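PDB 5C2V: hydrazine synthase subunit gamma from Candidatus Kuenenia stuttgartiensis, which catalyses the three-electron reduction of nitric oxide to hydroxylamine, the first half-reaction of hydrazine synthesis, and binds two c-type hemes. Local coordinates for residues Ala13-Leu18 with Val43-Phe48; Pro101-Glu106 with Ser120-Val125; Leu154-Ser159 with Thr258-Asp263. One frame throughout, in Å; residues are numbered along the deposited sequence.

Contact 1: Ala13-Leu18 with Val43-Phe48; sequences ATWEPL and VRYGQF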
loop_
_atom_site.group_PDB
_atom_site.type_symbol
_atom_site.label_atom_id
_atom_site.label_comp_id
_atom_site.label_asym_id
_atom_site.label_seq_id
_atom_site.Cartn_x
_atom_site.Cartn_y
_atom_site.Cartn_z
ATOM N N ALA C 13 -43.170 -30.030 33.291
ATOM C CA ALA C 13 -42.091 -30.631 34.064
ATOM C C ALA C 13 -40.740 -30.392 33.397
ATOM O O ALA C 13 -40.659 -30.205 32.182
ATOM C CB ALA C 13 -42.338 -32.118 34.250
ATOM N N THR C 14 -39.682 -30.397 34.201
ATOM C CA THR C 14 -38.329 -30.193 33.698
ATOM C C THR C 14 -37.855 -31.384 32.870
ATOM O O THR C 14 -38.085 -32.536 33.236
ATOM C CB THR C 14 -37.331 -29.954 34.847
ATOM O OG1 THR C 14 -37.391 -31.052 35.768
ATOM C CG2 THR C 14 -37.663 -28.665 35.583
ATOM N N TRP C 15 -37.199 -31.097 31.751
ATOM C CA TRP C 15 -36.667 -32.144 30.886
ATOM C C TRP C 15 -35.289 -31.775 30.343
ATOM O O TRP C 15 -35.101 -30.694 29.784
ATOM C CB TRP C 15 -37.631 -32.418 29.729
ATOM C CG TRP C 15 -37.229 -33.573 28.861
ATOM C CD1 TRP C 15 -37.558 -34.885 29.038
ATOM C CD2 TRP C 15 -36.429 -33.517 27.671
ATOM N NE1 TRP C 15 -37.011 -35.650 28.036
ATOM C CE2 TRP C 15 -36.316 -34.835 27.185
ATOM C CE3 TRP C 15 -35.802 -32.482 26.972
ATOM C CZ2 TRP C 15 -35.597 -35.143 26.031
ATOM C CZ3 TRP C 15 -35.088 -32.791 25.828
ATOM C CH2 TRP C 15 -34.992 -34.111 25.369
ATOM N N GLU C 16 -34.329 -32.679 30.512
ATOM C CA GLU C 16 -32.983 -32.478 29.983
ATOM C C GLU C 16 -32.616 -33.600 29.016
ATOM O O GLU C 16 -33.022 -34.746 29.207
ATOM C CB GLU C 16 -31.961 -32.398 31.119
ATOM C CG GLU C 16 -32.120 -31.180 32.015
ATOM C CD GLU C 16 -31.010 -31.061 33.042
ATOM O OE1 GLU C 16 -31.133 -30.222 33.959
ATOM O OE2 GLU C 16 -30.013 -31.805 32.929
ATOM N N PRO C 17 -31.846 -33.270 27.968
ATOM C CA PRO C 17 -31.453 -34.253 26.952
ATOM C C PRO C 17 -30.305 -35.151 27.402
ATOM O O PRO C 17 -29.799 -35.000 28.514
ATOM C CB PRO C 17 -31.023 -33.377 25.776
ATOM C CG PRO C 17 -30.507 -32.140 26.419
ATOM C CD PRO C 17 -31.369 -31.916 27.634
ATOM N N LEU C 18 -29.904 -36.075 26.535
ATOM C CA LEU C 18 -28.799 -36.981 26.828
ATOM C C LEU C 18 -27.464 -36.252 26.735
ATOM O O LEU C 18 -27.311 -35.322 25.944
ATOM C CB LEU C 18 -28.814 -38.175 25.871
ATOM C CG LEU C 18 -30.076 -39.040 25.869
ATOM C CD1 LEU C 18 -29.997 -40.100 24.784
ATOM C CD2 LEU C 18 -30.295 -39.678 27.231
ATOM N N VAL C 43 -37.476 -42.167 23.094
ATOM C CA VAL C 43 -38.007 -41.571 21.868
ATOM C C VAL C 43 -37.924 -40.038 21.851
ATOM O O VAL C 43 -37.652 -39.436 20.807
ATOM C CB VAL C 43 -39.476 -42.015 21.629
ATOM C CG1 VAL C 43 -40.371 -41.590 22.781
ATOM C CG2 VAL C 43 -39.999 -41.473 20.304
ATOM N N ARG C 44 -38.133 -39.406 23.002
ATOM C CA ARG C 44 -38.132 -37.948 23.071
ATOM C C ARG C 44 -36.716 -37.401 22.921
ATOM O O ARG C 44 -36.500 -36.390 22.248
ATOM C CB ARG C 44 -38.754 -37.466 24.383
ATOM C CG ARG C 44 -39.216 -36.018 24.341
ATOM C CD ARG C 44 -40.052 -35.657 25.558
ATOM N NE ARG C 44 -40.790 -34.413 25.359
ATOM C CZ ARG C 44 -40.331 -33.210 25.687
ATOM N NH1 ARG C 44 -39.132 -33.082 26.234
ATOM N NH2 ARG C 44 -41.073 -32.132 25.468
ATOM N N TYR C 45 -35.758 -38.076 23.553
ATOM C CA TYR C 45 -34.347 -37.740 23.396
ATOM C C TYR C 45 -33.967 -37.806 21.922
ATOM O O TYR C 45 -33.249 -36.946 21.407
ATOM C CB TYR C 45 -33.465 -38.686 24.213
ATOM C CG TYR C 45 -33.765 -38.701 25.695
ATOM C CD1 TYR C 45 -33.307 -37.686 26.527
ATOM C CD2 TYR C 45 -34.496 -39.735 26.266
ATOM C CE1 TYR C 45 -33.577 -37.697 27.883
ATOM C CE2 TYR C 45 -34.770 -39.755 27.621
ATOM C CZ TYR C 45 -34.308 -38.734 28.425
ATOM O OH TYR C 45 -34.577 -38.749 29.775
ATOM N N GLY C 46 -34.468 -38.841 21.254
ATOM C CA GLY C 46 -34.258 -39.014 19.830
ATOM C C GLY C 46 -34.865 -37.878 19.033
ATOM O O GLY C 46 -34.289 -37.437 18.040
ATOM N N GLN C 47 -36.031 -37.404 19.466
ATOM C CA GLN C 47 -36.667 -36.266 18.811
ATOM C C GLN C 47 -35.802 -35.016 18.958
ATOM O O GLN C 47 -35.681 -34.217 18.023
ATOM C CB GLN C 47 -38.065 -36.013 19.383
ATOM C CG GLN C 47 -38.872 -34.988 18.596
ATOM C CD GLN C 47 -40.224 -34.700 19.218
ATOM O OE1 GLN C 47 -40.402 -34.815 20.431
ATOM N NE2 GLN C 47 -41.190 -34.325 18.386
ATOM N N PHE C 48 -35.196 -34.853 20.132
ATOM C CA PHE C 48 -34.306 -33.720 20.368
ATOM C C PHE C 48 -33.081 -33.786 19.466
ATOM O O PHE C 48 -32.747 -32.810 18.795
ATOM C CB PHE C 48 -33.867 -33.658 21.830
ATOM C CG PHE C 48 -32.868 -32.570 22.111
ATOM C CD1 PHE C 48 -33.261 -31.242 22.149
ATOM C CD2 PHE C 48 -31.533 -32.874 22.326
ATOM C CE1 PHE C 48 -32.344 -30.238 22.400
ATOM C CE2 PHE C 48 -30.611 -31.875 22.581
ATOM C CZ PHE C 48 -31.017 -30.555 22.618
#
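W15, P17 and L18 pack on R44, Y45 and F48. The contact lays the loop after strand 4-10 across one side of helix 43-51, a loop-on-helix packing that includes a cation-pi pair. W15 CG is anti to the backbone N (chi1 -174°), which turns the indole toward the helix. In the cation-pi pair R44 CZ lies 4.4 Å from the centroid of the five-membered ring of W15, over its face. The guanidinium does not lie flat on the indole. The two planes stand 80° apart. The guanidinium stands edge-on, and its NH1 lies over the indole face, 3.1 Å from W15 CD2. The extended arginine chain also brings CD over the same ring. The arginine has further partners in the beta subunit: NH2 bonds to Y339 O and NH1 to F340 O of that chain.

Y45 carries the second kind of interaction, CH-pi and apolar contact. L18 CD2 sits over one face of its ring, 3.9 Å from the centroid. W15 NE1 lies over the opposite face, with the six-membered ring of W15 and the Y45 ring inclined at 31°. P17 CA and E16 O lie at the tyrosine edge.

F48 makes the remaining apolar contacts. F340 of the beta subunit meets the F48 ring edge-to-face. W15 CH2 touches F48 CB at 3.7 Å, and P17 CB reaches F48 CD2 at 3.5 Å.

Contact 2: Pro101-Glu106 with Ser120-Val125; sequences PPFRHE and SSLDRV. With CA (calcium ion), chain T; HEC (heme c), chain V.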
loop_
_atom_site.group_PDB
_atom_site.type_symbol
_atom_site.label_atom_id
_atom_site.label_comp_id
_atom_site.label_asym_id
_atom_site.label_seq_id
_atom_site.Cartn_x
_atom_site.Cartn_y
_atom_site.Cartn_z
ATOM N N PRO C 101 -37.738 -52.535 5.728
ATOM C CA PRO C 101 -36.309 -52.701 5.444
ATOM C C PRO C 101 -36.097 -53.472 4.137
ATOM O O PRO C 101 -37.003 -54.195 3.723
ATOM C CB PRO C 101 -35.809 -53.498 6.649
ATOM C CG PRO C 101 -36.983 -54.316 7.046
ATOM C CD PRO C 101 -38.197 -53.465 6.775
ATOM N N PRO C 102 -34.928 -53.324 3.491
ATOM C CA PRO C 102 -33.811 -52.464 3.895
ATOM C C PRO C 102 -34.064 -50.999 3.564
ATOM O O PRO C 102 -35.078 -50.666 2.952
ATOM C CB PRO C 102 -32.640 -53.016 3.080
ATOM C CG PRO C 102 -33.278 -53.528 1.842
ATOM C CD PRO C 102 -34.615 -54.081 2.266
ATOM N N PHE C 103 -33.130 -50.138 3.951
ATOM C CA PHE C 103 -33.366 -48.701 3.924
ATOM C C PHE C 103 -32.653 -47.970 2.787
ATOM O O PHE C 103 -32.043 -48.592 1.915
ATOM C CB PHE C 103 -32.986 -48.107 5.279
ATOM C CG PHE C 103 -33.596 -48.845 6.440
ATOM C CD1 PHE C 103 -34.960 -48.778 6.676
ATOM C CD2 PHE C 103 -32.813 -49.617 7.281
ATOM C CE1 PHE C 103 -35.531 -49.460 7.735
ATOM C CE2 PHE C 103 -33.378 -50.301 8.344
ATOM C CZ PHE C 103 -34.739 -50.222 8.570
ATOM N N ARG C 104 -32.748 -46.642 2.823
ATOM C CA ARG C 104 -32.391 -45.752 1.718
ATOM C C ARG C 104 -33.190 -46.050 0.449
ATOM O O ARG C 104 -34.374 -46.376 0.514
ATOM C CB ARG C 104 -30.891 -45.839 1.410
ATOM C CG ARG C 104 -29.975 -45.354 2.521
ATOM C CD ARG C 104 -29.111 -44.210 2.020
ATOM N NE ARG C 104 -27.791 -44.176 2.639
ATOM C CZ ARG C 104 -26.764 -43.483 2.157
ATOM N NH1 ARG C 104 -26.909 -42.771 1.047
ATOM N NH2 ARG C 104 -25.593 -43.504 2.778
ATOM N N HIS C 105 -32.526 -45.960 -0.699
ATOM C CA HIS C 105 -33.196 -46.090 -1.991
ATOM C C HIS C 105 -32.636 -47.258 -2.789
ATOM O O HIS C 105 -33.355 -48.206 -3.105
ATOM C CB HIS C 105 -33.066 -44.797 -2.801
ATOM C CG HIS C 105 -34.117 -43.775 -2.490
ATOM N ND1 HIS C 105 -33.895 -42.713 -1.640
ATOM C CD2 HIS C 105 -35.393 -43.652 -2.921
ATOM C CE1 HIS C 105 -34.993 -41.979 -1.561
ATOM N NE2 HIS C 105 -35.916 -42.528 -2.328
ATOM N N GLU C 106 -31.354 -47.166 -3.131
ATOM C CA GLU C 106 -30.664 -48.233 -3.846
ATOM C C GLU C 106 -30.768 -49.544 -3.075
ATOM O O GLU C 106 -30.605 -49.572 -1.856
ATOM C CB GLU C 106 -29.199 -47.860 -4.072
ATOM C CG GLU C 106 -29.010 -46.523 -4.771
ATOM C CD GLU C 106 -27.558 -46.220 -5.075
ATOM O OE1 GLU C 106 -26.683 -47.004 -4.652
ATOM O OE2 GLU C 106 -27.291 -45.197 -5.739
ATOM N N SER C 120 -28.938 -52.220 6.105
ATOM C CA SER C 120 -29.471 -53.260 6.979
ATOM C C SER C 120 -30.157 -52.692 8.217
ATOM O O SER C 120 -31.116 -53.272 8.724
ATOM C CB SER C 120 -28.356 -54.220 7.399
ATOM O OG SER C 120 -27.339 -53.542 8.116
ATOM N N SER C 121 -29.661 -51.558 8.705
ATOM C CA SER C 121 -30.223 -50.940 9.901
ATOM C C SER C 121 -30.367 -49.433 9.748
ATOM O O SER C 121 -29.652 -48.806 8.968
ATOM C CB SER C 121 -29.357 -51.252 11.122
ATOM O OG SER C 121 -28.053 -50.718 10.971
ATOM N N LEU C 122 -31.294 -48.856 10.505
ATOM C CA LEU C 122 -31.463 -47.410 10.537
ATOM C C LEU C 122 -30.257 -46.747 11.190
ATOM O O LEU C 122 -29.984 -45.568 10.958
ATOM C CB LEU C 122 -32.745 -47.033 11.281
ATOM C CG LEU C 122 -34.062 -47.353 10.572
ATOM C CD1 LEU C 122 -35.245 -47.077 11.483
ATOM C CD2 LEU C 122 -34.177 -46.553 9.288
ATOM N N ASP C 123 -29.540 -47.512 12.008
ATOM C CA ASP C 123 -28.343 -47.017 12.677
ATOM C C ASP C 123 -27.275 -46.632 11.660
ATOM O O ASP C 123 -26.554 -45.653 11.844
ATOM C CB ASP C 123 -27.783 -48.063 13.644
ATOM C CG ASP C 123 -28.861 -48.735 14.472
ATOM O OD1 ASP C 123 -30.034 -48.322 14.375
ATOM O OD2 ASP C 123 -28.531 -49.671 15.229
ATOM N N ARG C 124 -27.183 -47.408 10.585
ATOM C CA ARG C 124 -26.192 -47.161 9.543
ATOM C C ARG C 124 -26.581 -45.985 8.653
ATOM O O ARG C 124 -25.793 -45.542 7.817
ATOM C CB ARG C 124 -25.989 -48.415 8.690
ATOM C CG ARG C 124 -25.244 -49.537 9.394
ATOM C CD ARG C 124 -25.019 -50.711 8.455
ATOM N NE ARG C 124 -24.042 -51.656 8.983
ATOM C CZ ARG C 124 -23.579 -52.706 8.311
ATOM N NH1 ARG C 124 -24.007 -52.946 7.079
ATOM N NH2 ARG C 124 -22.688 -53.514 8.869
ATOM N N VAL C 125 -27.798 -45.485 8.830
ATOM C CA VAL C 125 -28.256 -44.316 8.091
ATOM C C VAL C 125 -27.908 -43.035 8.843
ATOM O O VAL C 125 -27.135 -42.209 8.357
ATOM C CB VAL C 125 -29.773 -44.359 7.835
ATOM C CG1 VAL C 125 -30.228 -43.078 7.155
ATOM C CG2 VAL C 125 -30.134 -45.570 6.992
HETATM CA CA CA T . -37.242 -50.136 2.226
HETATM FE FE HEC V . -31.652 -38.400 6.033
HETATM C CHA HEC V . -32.495 -40.969 3.913
HETATM C CHB HEC V . -32.738 -40.245 8.687
HETATM C CHC HEC V . -30.578 -35.930 8.191
HETATM C CHD HEC V . -31.273 -36.235 3.405
HETATM N NA HEC V . -32.437 -40.290 6.259
HETATM C C1A HEC V . -32.780 -41.164 5.247
HETATM C C2A HEC V . -33.486 -42.289 5.839
HETATM C C3A HEC V . -33.544 -42.081 7.163
HETATM C C4A HEC V . -32.889 -40.822 7.447
HETATM C CMA HEC V . -34.185 -42.990 8.238
HETATM C CAA HEC V . -34.041 -43.508 5.058
HETATM C CBA HEC V . -35.562 -43.610 5.174
HETATM C CGA HEC V . -36.059 -44.828 4.439
HETATM O O1A HEC V . -35.239 -45.503 3.765
HETATM O O2A HEC V . -37.280 -45.123 4.527
HETATM N NB HEC V . -31.766 -38.075 8.073
HETATM C C1B HEC V . -32.026 -39.097 8.964
HETATM C C2B HEC V . -31.415 -38.755 10.232
HETATM C C3B HEC V . -30.825 -37.560 10.100
HETATM C C4B HEC V . -31.031 -37.111 8.738
HETATM C CMB HEC V . -31.475 -39.628 11.505
HETATM C CAB HEC V . -30.044 -36.776 11.182
HETATM C CBB HEC V . -28.704 -37.472 11.507
HETATM N NC HEC V . -31.056 -36.433 5.839
HETATM C C1C HEC V . -30.617 -35.605 6.853
HETATM C C2C HEC V . -30.081 -34.401 6.251
HETATM C C3C HEC V . -30.399 -34.428 4.949
HETATM C C4C HEC V . -30.936 -35.744 4.649
HETATM C CMC HEC V . -29.658 -33.150 7.055
HETATM C CAC HEC V . -30.106 -33.322 3.908
HETATM C CBC HEC V . -28.583 -33.186 3.686
HETATM N ND HEC V . -31.922 -38.558 3.975
HETATM C C1D HEC V . -31.538 -37.553 3.087
HETATM C C2D HEC V . -31.456 -38.118 1.759
HETATM C C3D HEC V . -31.839 -39.596 1.917
HETATM C C4D HEC V . -32.111 -39.779 3.326
HETATM C CMD HEC V . -31.067 -37.387 0.456
HETATM C CAD HEC V . -31.909 -40.666 0.809
HETATM C CBD HEC V . -30.500 -41.198 0.561
HETATM C CGD HEC V . -30.541 -42.261 -0.504
HETATM O O1D HEC V . -29.465 -42.822 -0.838
HETATM O O2D HEC V . -31.651 -42.545 -1.018
HETATM O O HOH W 1 -37.645 -52.414 1.657
HETATM O O HOH W 2 -39.450 -49.551 1.527
HETATM O O HOH W 3 -36.841 -47.843 2.789
HETATM O O HOH W 4 -29.756 -39.250 5.747
#
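F103 packs its ring on L122 of segment 120-125 just after a cis peptide bond between P101 and P102. The same loop helps bind a calcium ion and the propionates of a heme c. The contact is mainly van der Waals. L122 CD2 sits over the centre of the F103 ring, 3.5 Å from the centroid and 10° off the normal. The ring also lies against the S121-L122 backbone, with F103 CE2 3.3 Å from L122 N. The opposite face of the ring lies against P101 CA.

R104 NH1 donates to propionate oxygen O1D at 3.2 Å, nearly straight at 168°. Its NH2 forms a salt bridge with D82, which gives the guanidinium a second anchor. R104 N makes a weak bond to O1A of the other propionate. H105 ND1 also approaches O2D, but the modelled distance is too short to be trusted. P102 O binds calcium at 2.3 Å, and L100 O and D257 OD2 bind the same ion. Water 3, a calcium ligand, donates to O1A at 3.0 Å and so links metal to heme.

V125 CG1, anti to the backbone N (chi1 176°), touches heme atom C3A at 3.5 Å, while CG2 approaches F103 CB. The next residue, C126, is covalently bound to this heme. S121, before the turn into the helix, accepts a weak capping bond from R124 N through OG; its stronger partner is R32 O. The segments contribute F103, R104, H105, L122 and V125 to the heme 1 pocket, which appears to lie in the active site, beside a calcium site.

Contact 3: Leu154-Ser159 with Thr258-Asp263; sequences LEFTGS and TPTLRD. With HEC (heme c), chain B.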
loop_
_atom_site.group_PDB
_atom_site.type_symbol
_atom_site.label_atom_id
_atom_site.label_comp_id
_atom_site.label_asym_id
_atom_site.label_seq_id
_atom_site.Cartn_x
_atom_site.Cartn_y
_atom_site.Cartn_z
ATOM N N LEU C 154 -42.199 -43.507 14.343
ATOM C CA LEU C 154 -42.973 -42.684 13.421
ATOM C C LEU C 154 -43.988 -43.518 12.646
ATOM O O LEU C 154 -43.641 -44.525 12.028
ATOM C CB LEU C 154 -42.047 -41.944 12.455
ATOM C CG LEU C 154 -41.217 -40.815 13.073
ATOM C CD1 LEU C 154 -40.288 -40.197 12.040
ATOM C CD2 LEU C 154 -42.126 -39.759 13.687
ATOM N N GLU C 155 -45.245 -43.086 12.683
ATOM C CA GLU C 155 -46.338 -43.805 12.037
ATOM C C GLU C 155 -46.946 -42.981 10.909
ATOM O O GLU C 155 -46.839 -41.755 10.901
ATOM C CB GLU C 155 -47.419 -44.168 13.059
ATOM C CG GLU C 155 -46.924 -44.987 14.241
ATOM C CD GLU C 155 -46.631 -46.430 13.877
ATOM O OE1 GLU C 155 -47.086 -46.880 12.805
ATOM O OE2 GLU C 155 -45.947 -47.115 14.666
ATOM N N PHE C 156 -47.579 -43.661 9.957
ATOM C CA PHE C 156 -48.220 -42.990 8.830
ATOM C C PHE C 156 -49.333 -42.046 9.281
ATOM O O PHE C 156 -50.003 -42.292 10.284
ATOM C CB PHE C 156 -48.780 -44.017 7.842
ATOM C CG PHE C 156 -47.731 -44.873 7.189
ATOM C CD1 PHE C 156 -46.848 -44.331 6.269
ATOM C CD2 PHE C 156 -47.636 -46.223 7.485
ATOM C CE1 PHE C 156 -45.883 -45.118 5.665
ATOM C CE2 PHE C 156 -46.675 -47.014 6.884
ATOM C CZ PHE C 156 -45.798 -46.462 5.972
ATOM N N THR C 157 -49.518 -40.961 8.534
ATOM C CA THR C 157 -50.553 -39.979 8.841
ATOM C C THR C 157 -51.930 -40.427 8.363
ATOM O O THR C 157 -52.939 -40.161 9.014
ATOM C CB THR C 157 -50.239 -38.610 8.204
ATOM O OG1 THR C 157 -50.185 -38.745 6.778
ATOM C CG2 THR C 157 -48.912 -38.073 8.709
ATOM N N GLY C 158 -51.964 -41.107 7.222
ATOM C CA GLY C 158 -53.218 -41.476 6.591
ATOM C C GLY C 158 -53.674 -40.390 5.635
ATOM O O GLY C 158 -53.368 -39.214 5.832
ATOM N N SER C 159 -54.415 -40.779 4.602
ATOM C CA SER C 159 -54.811 -39.844 3.552
ATOM C C SER C 159 -56.047 -39.020 3.915
ATOM O O SER C 159 -57.071 -39.567 4.325
ATOM C CB SER C 159 -55.063 -40.595 2.245
ATOM O OG SER C 159 -55.408 -39.699 1.204
ATOM N N THR C 258 -38.155 -50.722 -3.403
ATOM C CA THR C 258 -39.483 -50.141 -3.582
ATOM C C THR C 258 -40.004 -49.493 -2.304
ATOM O O THR C 258 -40.044 -50.129 -1.250
ATOM C CB THR C 258 -40.506 -51.193 -4.049
ATOM O OG1 THR C 258 -40.995 -51.924 -2.918
ATOM C CG2 THR C 258 -39.875 -52.150 -5.042
ATOM N N PRO C 259 -40.399 -48.216 -2.397
ATOM C CA PRO C 259 -40.981 -47.453 -1.289
ATOM C C PRO C 259 -42.446 -47.796 -1.050
ATOM O O PRO C 259 -43.112 -48.311 -1.949
ATOM C CB PRO C 259 -40.842 -45.992 -1.748
ATOM C CG PRO C 259 -40.012 -46.028 -3.007
ATOM C CD PRO C 259 -40.224 -47.380 -3.593
ATOM N N THR C 260 -42.938 -47.508 0.150
ATOM C CA THR C 260 -44.358 -47.649 0.449
ATOM C C THR C 260 -45.173 -46.647 -0.361
ATOM O O THR C 260 -44.671 -45.589 -0.740
ATOM C CB THR C 260 -44.649 -47.439 1.947
ATOM O OG1 THR C 260 -46.053 -47.585 2.189
ATOM C CG2 THR C 260 -44.207 -46.049 2.389
ATOM N N LEU C 261 -46.426 -46.989 -0.640
ATOM C CA LEU C 261 -47.329 -46.051 -1.296
ATOM C C LEU C 261 -48.200 -45.334 -0.269
ATOM O O LEU C 261 -49.019 -44.484 -0.619
ATOM C CB LEU C 261 -48.199 -46.767 -2.330
ATOM C CG LEU C 261 -47.443 -47.397 -3.502
ATOM C CD1 LEU C 261 -48.402 -47.787 -4.616
ATOM C CD2 LEU C 261 -46.362 -46.457 -4.017
ATOM N N ARG C 262 -48.018 -45.683 1.002
ATOM C CA ARG C 262 -48.725 -45.012 2.087
ATOM C C ARG C 262 -48.212 -43.584 2.239
ATOM O O ARG C 262 -47.004 -43.345 2.177
ATOM C CB ARG C 262 -48.560 -45.781 3.400
ATOM C CG ARG C 262 -49.139 -47.187 3.383
ATOM C CD ARG C 262 -50.659 -47.173 3.454
ATOM N NE ARG C 262 -51.143 -46.571 4.695
ATOM C CZ ARG C 262 -51.243 -47.219 5.851
ATOM N NH1 ARG C 262 -50.889 -48.494 5.933
ATOM N NH2 ARG C 262 -51.693 -46.591 6.929
ATOM N N ASP C 263 -49.136 -42.645 2.426
ATOM C CA ASP C 263 -48.814 -41.223 2.549
ATOM C C ASP C 263 -48.049 -40.694 1.340
ATOM O O ASP C 263 -47.273 -39.747 1.457
ATOM C CB ASP C 263 -48.003 -40.955 3.820
ATOM C CG ASP C 263 -48.825 -41.098 5.081
ATOM O OD1 ASP C 263 -50.066 -40.990 5.003
ATOM O OD2 ASP C 263 -48.224 -41.308 6.153
HETATM FE FE HEC B . -44.159 -48.623 -8.234
HETATM C CHA HEC B . -42.009 -46.289 -6.918
HETATM C CHB HEC B . -46.757 -46.421 -7.914
HETATM C CHC HEC B . -46.128 -50.655 -10.204
HETATM C CHD HEC B . -41.701 -50.989 -8.248
HETATM N NA HEC B . -44.344 -46.696 -7.565
HETATM C C1A HEC B . -43.337 -45.930 -7.011
HETATM C C2A HEC B . -43.926 -44.687 -6.552
HETATM C C3A HEC B . -45.234 -44.722 -6.825
HETATM C C4A HEC B . -45.527 -45.987 -7.470
HETATM C CMA HEC B . -46.256 -43.609 -6.507
HETATM C CAA HEC B . -43.176 -43.527 -5.862
HETATM C CBA HEC B . -42.716 -43.970 -4.475
HETATM C CGA HEC B . -41.788 -42.937 -3.891
HETATM O O1A HEC B . -41.532 -42.988 -2.662
HETATM O O2A HEC B . -41.310 -42.060 -4.655
HETATM N NB HEC B . -46.118 -48.590 -8.872
HETATM C C1B HEC B . -46.963 -47.502 -8.745
HETATM C C2B HEC B . -48.084 -47.698 -9.641
HETATM C C3B HEC B . -47.913 -48.870 -10.268
HETATM C C4B HEC B . -46.670 -49.453 -9.800
HETATM C CMB HEC B . -49.266 -46.715 -9.805
HETATM C CAB HEC B . -48.850 -49.510 -11.321
HETATM C CBB HEC B . -48.793 -48.715 -12.645
HETATM N NC HEC B . -43.955 -50.480 -9.072
HETATM C C1C HEC B . -44.885 -51.139 -9.853
HETATM C C2C HEC B . -44.275 -52.367 -10.328
HETATM C C3C HEC B . -43.104 -52.512 -9.695
HETATM C C4C HEC B . -42.845 -51.292 -8.955
HETATM C CMC HEC B . -45.027 -53.472 -11.102
HETATM C CAC HEC B . -42.123 -53.702 -9.827
HETATM C CBC HEC B . -41.531 -53.765 -11.252
HETATM N ND HEC B . -42.165 -48.656 -7.604
HETATM C C1D HEC B . -41.310 -49.724 -7.867
HETATM C C2D HEC B . -39.944 -49.286 -7.677
HETATM C C3D HEC B . -40.046 -47.812 -7.256
HETATM C C4D HEC B . -41.461 -47.512 -7.243
HETATM C CMD HEC B . -38.661 -50.127 -7.854
HETATM C CAD HEC B . -38.891 -46.840 -6.930
HETATM C CBD HEC B . -38.083 -46.576 -8.195
HETATM C CGD HEC B . -37.158 -45.411 -7.974
HETATM O O1D HEC B . -36.451 -45.014 -8.938
HETATM O O2D HEC B . -37.128 -44.878 -6.835
#
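The loop after helix 141-152 docks through F156, T157 and G158 on T260, R262 and D263, in a loop that also gives T258, P259 and L261 to the heme 2 pocket. The carboxylate of D263 grips two successive backbone N-H groups. T157 N donates to OD2 at 2.7 Å, and G158 N donates to OD1 at 2.9 Å. Each oxygen uses its syn lone pair, and both oxygens are bonded to the loop. T157 OG1 is bonded to Y265 OH.

F156 packs beside this polar pair. R262 CB lies over one face of its ring, 3.6 Å from the centroid and 15° off the normal. The arginine chain is bent at chi2 (-75°) and chi3 (-62°), and its guanidinium comes back with one face over F156 CD2. R262 NH1 bonds to A199 O.

T260 makes an ST turn: its OG1 accepts from R262 N at 3.0 Å, and it also bonds to L200 O. Its CG2 meets F156 CE1 tip to tip at 3.8 Å. On the heme side of the same loop, L261 CD2 packs on heme atom C3A at 3.5 Å, and P259 CB lies by propionate oxygen O1A.

How the contacts relate
The contacts follow one another along the chain without touching. Contacts 2 and 3 are the closest pair, with centres about 17 Å apart and nearest atoms about 5 Å apart. Contact 2 lies at heme 1, which appears to be in the active site, and contact 3 beside heme 2, which probably transfers electrons. Between them sits a calcium ion bound by P102 and by D257, which precedes segment 258-263. The T260 side chain is about 8 Å from this calcium. Contact 1 is peripheral and borders the alpha and beta subunits, its centre about 25 Å from that of contact 2 and about 26 Å from that of contact 3. The F48 side chain is about 12 Å from a heme c.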